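Local coordinates for protein beta-galacturonidase (Eisenbergiella tayi, PDB 6NCW) that probably hydrolyses beta-linked galacturonides as a glycoside hydrolase of family 2, and binds galacturonate in a pocket centred on its TIM barrel, at residues P122-L126 with N346-Q352; C217-W223 with V251-E255. All coordinates share one frame. Residues are numbered along the deposited sequence.

Contact 1: residues P122-L126 with N346-Q352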
loop_
_atom_site.group_PDB
_atom_site.type_symbol
_atom_site.label_atom_id
_atom_site.label_comp_id
_atom_site.label_asym_id
_atom_site.label_seq_id
_atom_site.Cartn_x
_atom_site.Cartn_y
_atom_site.Cartn_z
ATOM N N PRO A 122 -2.838 32.826 21.566
ATOM C CA PRO A 122 -3.063 33.100 22.999
ATOM C C PRO A 122 -4.515 33.095 23.429
ATOM O O PRO A 122 -4.797 32.839 24.613
ATOM C CB PRO A 122 -2.447 34.495 23.186
ATOM C CG PRO A 122 -1.489 34.649 22.057
ATOM C CD PRO A 122 -2.070 33.894 20.907
ATOM N N ASP A 123 -5.447 33.429 22.532
ATOM C CA ASP A 123 -6.857 33.446 22.915
ATOM C C ASP A 123 -7.400 32.047 23.168
ATOM O O ASP A 123 -8.443 31.911 23.818
ATOM C CB ASP A 123 -7.716 34.108 21.830
ATOM C CG ASP A 123 -7.325 35.556 21.557
ATOM O OD1 ASP A 123 -6.541 36.135 22.343
ATOM O OD2 ASP A 123 -7.819 36.115 20.551
ATOM N N SER A 124 -6.726 31.011 22.657
ATOM C CA SER A 124 -7.246 29.646 22.660
ATOM C C SER A 124 -6.400 28.796 23.599
ATOM O O SER A 124 -5.259 28.454 23.274
ATOM C CB SER A 124 -7.251 29.081 21.245
ATOM O OG SER A 124 -7.673 27.731 21.256
ATOM N N ALA A 125 -6.958 28.441 24.759
ATOM C CA ALA A 125 -6.195 27.671 25.737
ATOM C C ALA A 125 -6.417 26.168 25.630
ATOM O O ALA A 125 -5.581 25.391 26.116
ATOM C CB ALA A 125 -6.529 28.134 27.160
ATOM N N LEU A 126 -7.516 25.740 25.009
ATOM C CA LEU A 126 -7.836 24.325 24.877
ATOM C C LEU A 126 -7.420 23.780 23.512
ATOM O O LEU A 126 -6.700 22.778 23.427
ATOM C CB LEU A 126 -9.349 24.121 25.125
ATOM C CG LEU A 126 -9.870 24.709 26.450
ATOM C CD1 LEU A 126 -11.352 24.386 26.664
ATOM C CD2 LEU A 126 -9.058 24.229 27.635
ATOM N N ASN A 346 -2.379 29.838 30.985
ATOM C CA ASN A 346 -3.000 30.732 30.023
ATOM C C ASN A 346 -4.169 31.454 30.706
ATOM O O ASN A 346 -4.952 30.810 31.421
ATOM C CB ASN A 346 -3.470 29.929 28.802
ATOM C CG ASN A 346 -4.080 30.798 27.719
ATOM O OD1 ASN A 346 -5.114 31.405 27.929
ATOM N ND2 ASN A 346 -3.450 30.834 26.542
ATOM N N PRO A 347 -4.282 32.779 30.567
ATOM C CA PRO A 347 -5.319 33.514 31.320
ATOM C C PRO A 347 -6.747 33.116 30.977
ATOM O O PRO A 347 -7.662 33.487 31.726
ATOM C CB PRO A 347 -5.052 34.987 30.959
ATOM C CG PRO A 347 -4.266 34.958 29.716
ATOM C CD PRO A 347 -3.443 33.678 29.753
ATOM N N HIS A 348 -6.977 32.395 29.878
ATOM C CA HIS A 348 -8.319 31.936 29.531
ATOM C C HIS A 348 -8.578 30.499 29.934
ATOM O O HIS A 348 -9.704 30.025 29.743
ATOM C CB HIS A 348 -8.578 32.069 28.022
ATOM C CG HIS A 348 -8.299 33.431 27.480
ATOM N ND1 HIS A 348 -9.032 34.538 27.843
ATOM C CD2 HIS A 348 -7.358 33.868 26.608
ATOM C CE1 HIS A 348 -8.557 35.600 27.216
ATOM N NE2 HIS A 348 -7.540 35.222 26.462
ATOM N N PHE A 349 -7.565 29.793 30.466
ATOM C CA PHE A 349 -7.670 28.344 30.631
ATOM C C PHE A 349 -8.801 27.960 31.585
ATOM O O PHE A 349 -9.630 27.102 31.263
ATOM C CB PHE A 349 -6.343 27.758 31.117
ATOM C CG PHE A 349 -6.429 26.290 31.469
ATOM C CD1 PHE A 349 -6.489 25.323 30.470
ATOM C CD2 PHE A 349 -6.458 25.877 32.796
ATOM C CE1 PHE A 349 -6.565 23.968 30.785
ATOM C CE2 PHE A 349 -6.536 24.528 33.122
ATOM C CZ PHE A 349 -6.591 23.572 32.112
ATOM N N LYS A 350 -8.839 28.568 32.776
ATOM C CA LYS A 350 -9.862 28.204 33.759
ATOM C C LYS A 350 -11.267 28.533 33.260
ATOM O O LYS A 350 -12.193 27.725 33.408
ATOM C CB LYS A 350 -9.584 28.903 35.091
ATOM C CG LYS A 350 -8.445 28.257 35.908
ATOM C CD LYS A 350 -7.676 29.291 36.730
ATOM C CE LYS A 350 -7.651 28.979 38.225
ATOM N NZ LYS A 350 -6.920 27.728 38.559
ATOM N N GLN A 351 -11.442 29.715 32.663
ATOM C CA GLN A 351 -12.744 30.101 32.130
ATOM C C GLN A 351 -13.201 29.141 31.033
ATOM O O GLN A 351 -14.370 28.736 30.995
ATOM C CB GLN A 351 -12.675 31.548 31.614
ATOM C CG GLN A 351 -14.023 32.178 31.258
ATOM C CD GLN A 351 -14.918 32.363 32.462
ATOM O OE1 GLN A 351 -15.991 31.758 32.554
ATOM N NE2 GLN A 351 -14.489 33.207 33.394
ATOM N N GLN A 352 -12.284 28.738 30.144
ATOM C CA GLN A 352 -12.675 27.864 29.038
ATOM C C GLN A 352 -12.947 26.434 29.509
ATOM O O GLN A 352 -13.834 25.763 28.965
ATOM C CB GLN A 352 -11.609 27.923 27.943
ATOM C CG GLN A 352 -11.659 29.254 27.163
ATOM C CD GLN A 352 -10.472 29.468 26.239
ATOM O OE1 GLN A 352 -9.488 28.736 26.303
ATOM N NE2 GLN A 352 -10.563 30.481 25.367
HETATM O O HOH W 1 -5.431 36.394 24.637
#

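Contact 2: residues C217-W223 with V251-E255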
loop_
_atom_site.group_PDB
_atom_site.type_symbol
_atom_site.label_atom_id
_atom_site.label_comp_id
_atom_site.label_asym_id
_atom_site.label_seq_id
_atom_site.Cartn_x
_atom_site.Cartn_y
_atom_site.Cartn_z
ATOM N N CYS A 217 -41.352 5.256 40.993
ATOM C CA CYS A 217 -41.507 4.896 39.582
ATOM C C CYS A 217 -41.658 3.386 39.484
ATOM O O CYS A 217 -40.783 2.694 38.939
ATOM C CB CYS A 217 -40.320 5.382 38.752
ATOM S SG CYS A 217 -40.199 7.151 38.598
ATOM N N PRO A 218 -42.759 2.834 40.015
ATOM C CA PRO A 218 -42.886 1.367 40.100
ATOM C C PRO A 218 -43.029 0.693 38.751
ATOM O O PRO A 218 -42.840 -0.528 38.662
ATOM C CB PRO A 218 -44.149 1.174 40.953
ATOM C CG PRO A 218 -44.985 2.397 40.654
ATOM C CD PRO A 218 -43.963 3.522 40.529
ATOM N N TRP A 219 -43.329 1.449 37.705
ATOM C CA TRP A 219 -43.425 0.935 36.345
ATOM C C TRP A 219 -42.078 0.845 35.618
ATOM O O TRP A 219 -42.043 0.387 34.470
ATOM C CB TRP A 219 -44.357 1.840 35.545
ATOM C CG TRP A 219 -44.082 3.280 35.808
ATOM C CD1 TRP A 219 -44.746 4.090 36.671
ATOM C CD2 TRP A 219 -43.042 4.085 35.224
ATOM N NE1 TRP A 219 -44.206 5.353 36.653
ATOM C CE2 TRP A 219 -43.158 5.378 35.773
ATOM C CE3 TRP A 219 -42.037 3.842 34.276
ATOM C CZ2 TRP A 219 -42.302 6.420 35.419
ATOM C CZ3 TRP A 219 -41.187 4.879 33.928
ATOM C CH2 TRP A 219 -41.326 6.149 34.499
ATOM N N ALA A 220 -40.982 1.304 36.217
ATOM C CA ALA A 220 -39.759 1.536 35.457
ATOM C C ALA A 220 -38.937 0.260 35.360
ATOM O O ALA A 220 -38.780 -0.466 36.346
ATOM C CB ALA A 220 -38.929 2.652 36.094
ATOM N N GLU A 221 -38.426 -0.016 34.160
ATOM C CA GLU A 221 -37.454 -1.086 33.944
ATOM C C GLU A 221 -36.037 -0.531 33.864
ATOM O O GLU A 221 -35.821 0.624 33.486
ATOM C CB GLU A 221 -37.754 -1.861 32.662
ATOM C CG GLU A 221 -38.983 -2.748 32.765
ATOM C CD GLU A 221 -39.690 -2.895 31.434
ATOM O OE1 GLU A 221 -39.001 -3.155 30.422
ATOM O OE2 GLU A 221 -40.928 -2.727 31.400
ATOM N N CYS A 222 -35.074 -1.386 34.199
ATOM C CA CYS A 222 -33.665 -1.017 34.211
ATOM C C CYS A 222 -33.140 -0.690 32.818
ATOM O O CYS A 222 -33.521 -1.308 31.820
ATOM C CB CYS A 222 -32.819 -2.157 34.804
ATOM S SG CYS A 222 -33.139 -2.439 36.568
ATOM N N TRP A 223 -32.249 0.292 32.769
ATOM C CA TRP A 223 -31.311 0.432 31.667
ATOM C C TRP A 223 -30.030 -0.287 32.066
ATOM O O TRP A 223 -29.556 -0.142 33.198
ATOM C CB TRP A 223 -31.032 1.905 31.364
ATOM C CG TRP A 223 -30.150 2.145 30.142
ATOM C CD1 TRP A 223 -30.572 2.456 28.875
ATOM C CD2 TRP A 223 -28.718 2.105 30.086
ATOM N NE1 TRP A 223 -29.493 2.603 28.037
ATOM C CE2 TRP A 223 -28.341 2.393 28.751
ATOM C CE3 TRP A 223 -27.714 1.852 31.028
ATOM C CZ2 TRP A 223 -27.006 2.432 28.337
ATOM C CZ3 TRP A 223 -26.382 1.899 30.615
ATOM C CH2 TRP A 223 -26.048 2.188 29.278
ATOM N N VAL A 251 -34.433 9.196 29.031
ATOM C CA VAL A 251 -33.809 8.773 30.274
ATOM C C VAL A 251 -33.733 7.256 30.288
ATOM O O VAL A 251 -34.418 6.564 29.531
ATOM C CB VAL A 251 -34.564 9.284 31.532
ATOM C CG1 VAL A 251 -34.721 10.800 31.496
ATOM C CG2 VAL A 251 -35.913 8.605 31.660
ATOM N N GLY A 252 -32.842 6.759 31.133
ATOM C CA GLY A 252 -32.814 5.351 31.485
ATOM C C GLY A 252 -32.617 5.237 32.983
ATOM O O GLY A 252 -31.991 6.093 33.611
ATOM N N PHE A 253 -33.204 4.196 33.559
ATOM C CA PHE A 253 -33.160 3.969 35.007
ATOM C C PHE A 253 -31.981 3.046 35.305
ATOM O O PHE A 253 -32.083 1.823 35.176
ATOM C CB PHE A 253 -34.480 3.372 35.508
ATOM C CG PHE A 253 -35.617 4.376 35.609
ATOM C CD1 PHE A 253 -35.944 4.962 36.827
ATOM C CD2 PHE A 253 -36.365 4.726 34.485
ATOM C CE1 PHE A 253 -36.989 5.889 36.922
ATOM C CE2 PHE A 253 -37.403 5.656 34.572
ATOM C CZ PHE A 253 -37.713 6.236 35.793
ATOM N N ARG A 254 -30.843 3.627 35.678
ATOM C CA ARG A 254 -29.699 2.845 36.120
ATOM C C ARG A 254 -28.980 3.602 37.222
ATOM O O ARG A 254 -29.005 4.833 37.268
ATOM C CB ARG A 254 -28.723 2.534 34.967
ATOM C CG ARG A 254 -28.218 3.767 34.198
ATOM C CD ARG A 254 -26.871 4.168 34.695
ATOM N NE ARG A 254 -26.386 5.433 34.150
ATOM C CZ ARG A 254 -26.433 6.593 34.795
ATOM N NH1 ARG A 254 -26.977 6.666 36.004
ATOM N NH2 ARG A 254 -25.925 7.679 34.236
ATOM N N GLU A 255 -28.318 2.855 38.095
ATOM C CA GLU A 255 -27.505 3.432 39.153
ATOM C C GLU A 255 -26.032 3.203 38.841
ATOM O O GLU A 255 -25.636 2.097 38.462
ATOM C CB GLU A 255 -27.853 2.818 40.513
ATOM C CG GLU A 255 -27.075 3.420 41.660
ATOM C CD GLU A 255 -27.360 2.717 42.997
ATOM O OE1 GLU A 255 -28.064 3.322 43.839
ATOM O OE2 GLU A 255 -26.896 1.562 43.194
HETATM O O HOH W 2 -34.791 2.437 31.734
#

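Contact 1: residues P122-L126 with N346-Q352
Three amide hydrogen bonds join the loop 122-126 to the start of a helix at 346-352. Gln-352 makes two of them. Its chi1 is m and its chi2 t, so the chain reaches out from the first helical turn and lays its amide along the loop backbone. Gln-352 NE2 donates to Asp-123 O at 3.0 Å, and Gln-352 OE1 accepts from Ala-125 N at 3.0 Å. One side chain thus serves a carbonyl and an NH two residues apart. Asn-346 also uses both ends of its amide, which its t chi1 holds between the loop and the helix start. Asn-346 ND2 donates to Pro-122 O at 3.1 Å. Asn-346 OD1 accepts from His-348 N at 2.9 Å, a capping bond at the type I turn 346-349 that leads into the helix. His-348 brings the edge of its ring to the loop, with CD2 3.4 Å from Pro-122 O. Water 1 lies 3.0 Å from His-348 NE2 and donates to Asp-123 OD1 at 2.6 Å. Ala-125 points its methyl at the helix start, with CB 3.7 Å from Phe-349 CA. The Leu-126 side chain leaves sideways, but its mt conformation carries the end back, with CD2 4.0 Å from Phe-349 CD1 and CD1 3.8 Å from Gln-352 CB. Leu-126 lies about 9 Å, side chain to side chain, from the galacturonate-binding Arg-337. The loop runs between strands 109-117 and 142-147 of the N-terminal beta domain. It meets the N-terminal end of barrel helix 349-364, whose Phe-349 also packs on helix 384-400.

Contact 2: residues C217-W223 with V251-E255
This is a loop-to-loop contact at the edge of the immunoglobulin-like beta-sandwich, where the chain leaves that domain for the TIM barrel. It combines one direct backbone hydrogen bond with an aromatic cluster. Trp-223 N donates to Phe-253 O at 2.9 Å, with a nearly straight angle of 165°. The same carbonyl receives a CA-H...O contact from Cys-222 CA at 3.4 Å. Water 2 bridges the backbones next to this bond: it donates to Glu-221 O at 2.7 Å and accepts from Phe-253 N at 3.0 Å. Phe-253 is the main apolar residue. Ala-220 CB sits 3.5 Å from the centroid of its ring, almost on the ring normal, a clear CH-pi contact. The type I turn 217-220 brings two more residues to this ring. Trp-219 CH2 comes within 3.8 Å of Phe-253 CZ, and Cys-217 CB within 3.8 Å of Phe-253 CE1. Cys-217 SG adds an oblique sulfur-aromatic contact. Phe-157 on strand 150-162 meets Phe-253 edge-to-face, so this buried ring also packs against a strand of the immunoglobulin-like sandwich. Gly-252 passes close to Trp-223, its CA 3.9 Å from Trp-223 CB. A beta carbon at Gly-252 would clash there. On the barrel side, Trp-223 CE3 lies 3.7 Å from Arg-254 CG, and Trp-223 O is 3.3 Å from Arg-254 CB. The polar ends of both side chains turn to the TIM barrel: Trp-223 NE1 hydrogen-bonds to Asp-324 O, and Arg-254 NE to Pro-368 O.

In the fold
From the N terminus the chain first builds the N-terminal beta domain, whose loop after strand 109-117 supplies residues 122-126. It then enters the immunoglobulin-like sandwich. Contact 2 closes a short loop there, with 27 residues between 217-223 and 251-255. The chain goes on into the TIM barrel and reaches 346-352, where contact 1 closes a long loop of 219 residues. The short loop lies wholly within the long one, and the two do not cross. Contact 1 ties the N-terminal domain to the barrel. Contact 2 joins the loop after strand 207-216 to the segment that leads from strand 245-251 to the barrel. Their centres are about 40 Å apart, on opposite sides of the chain's centre.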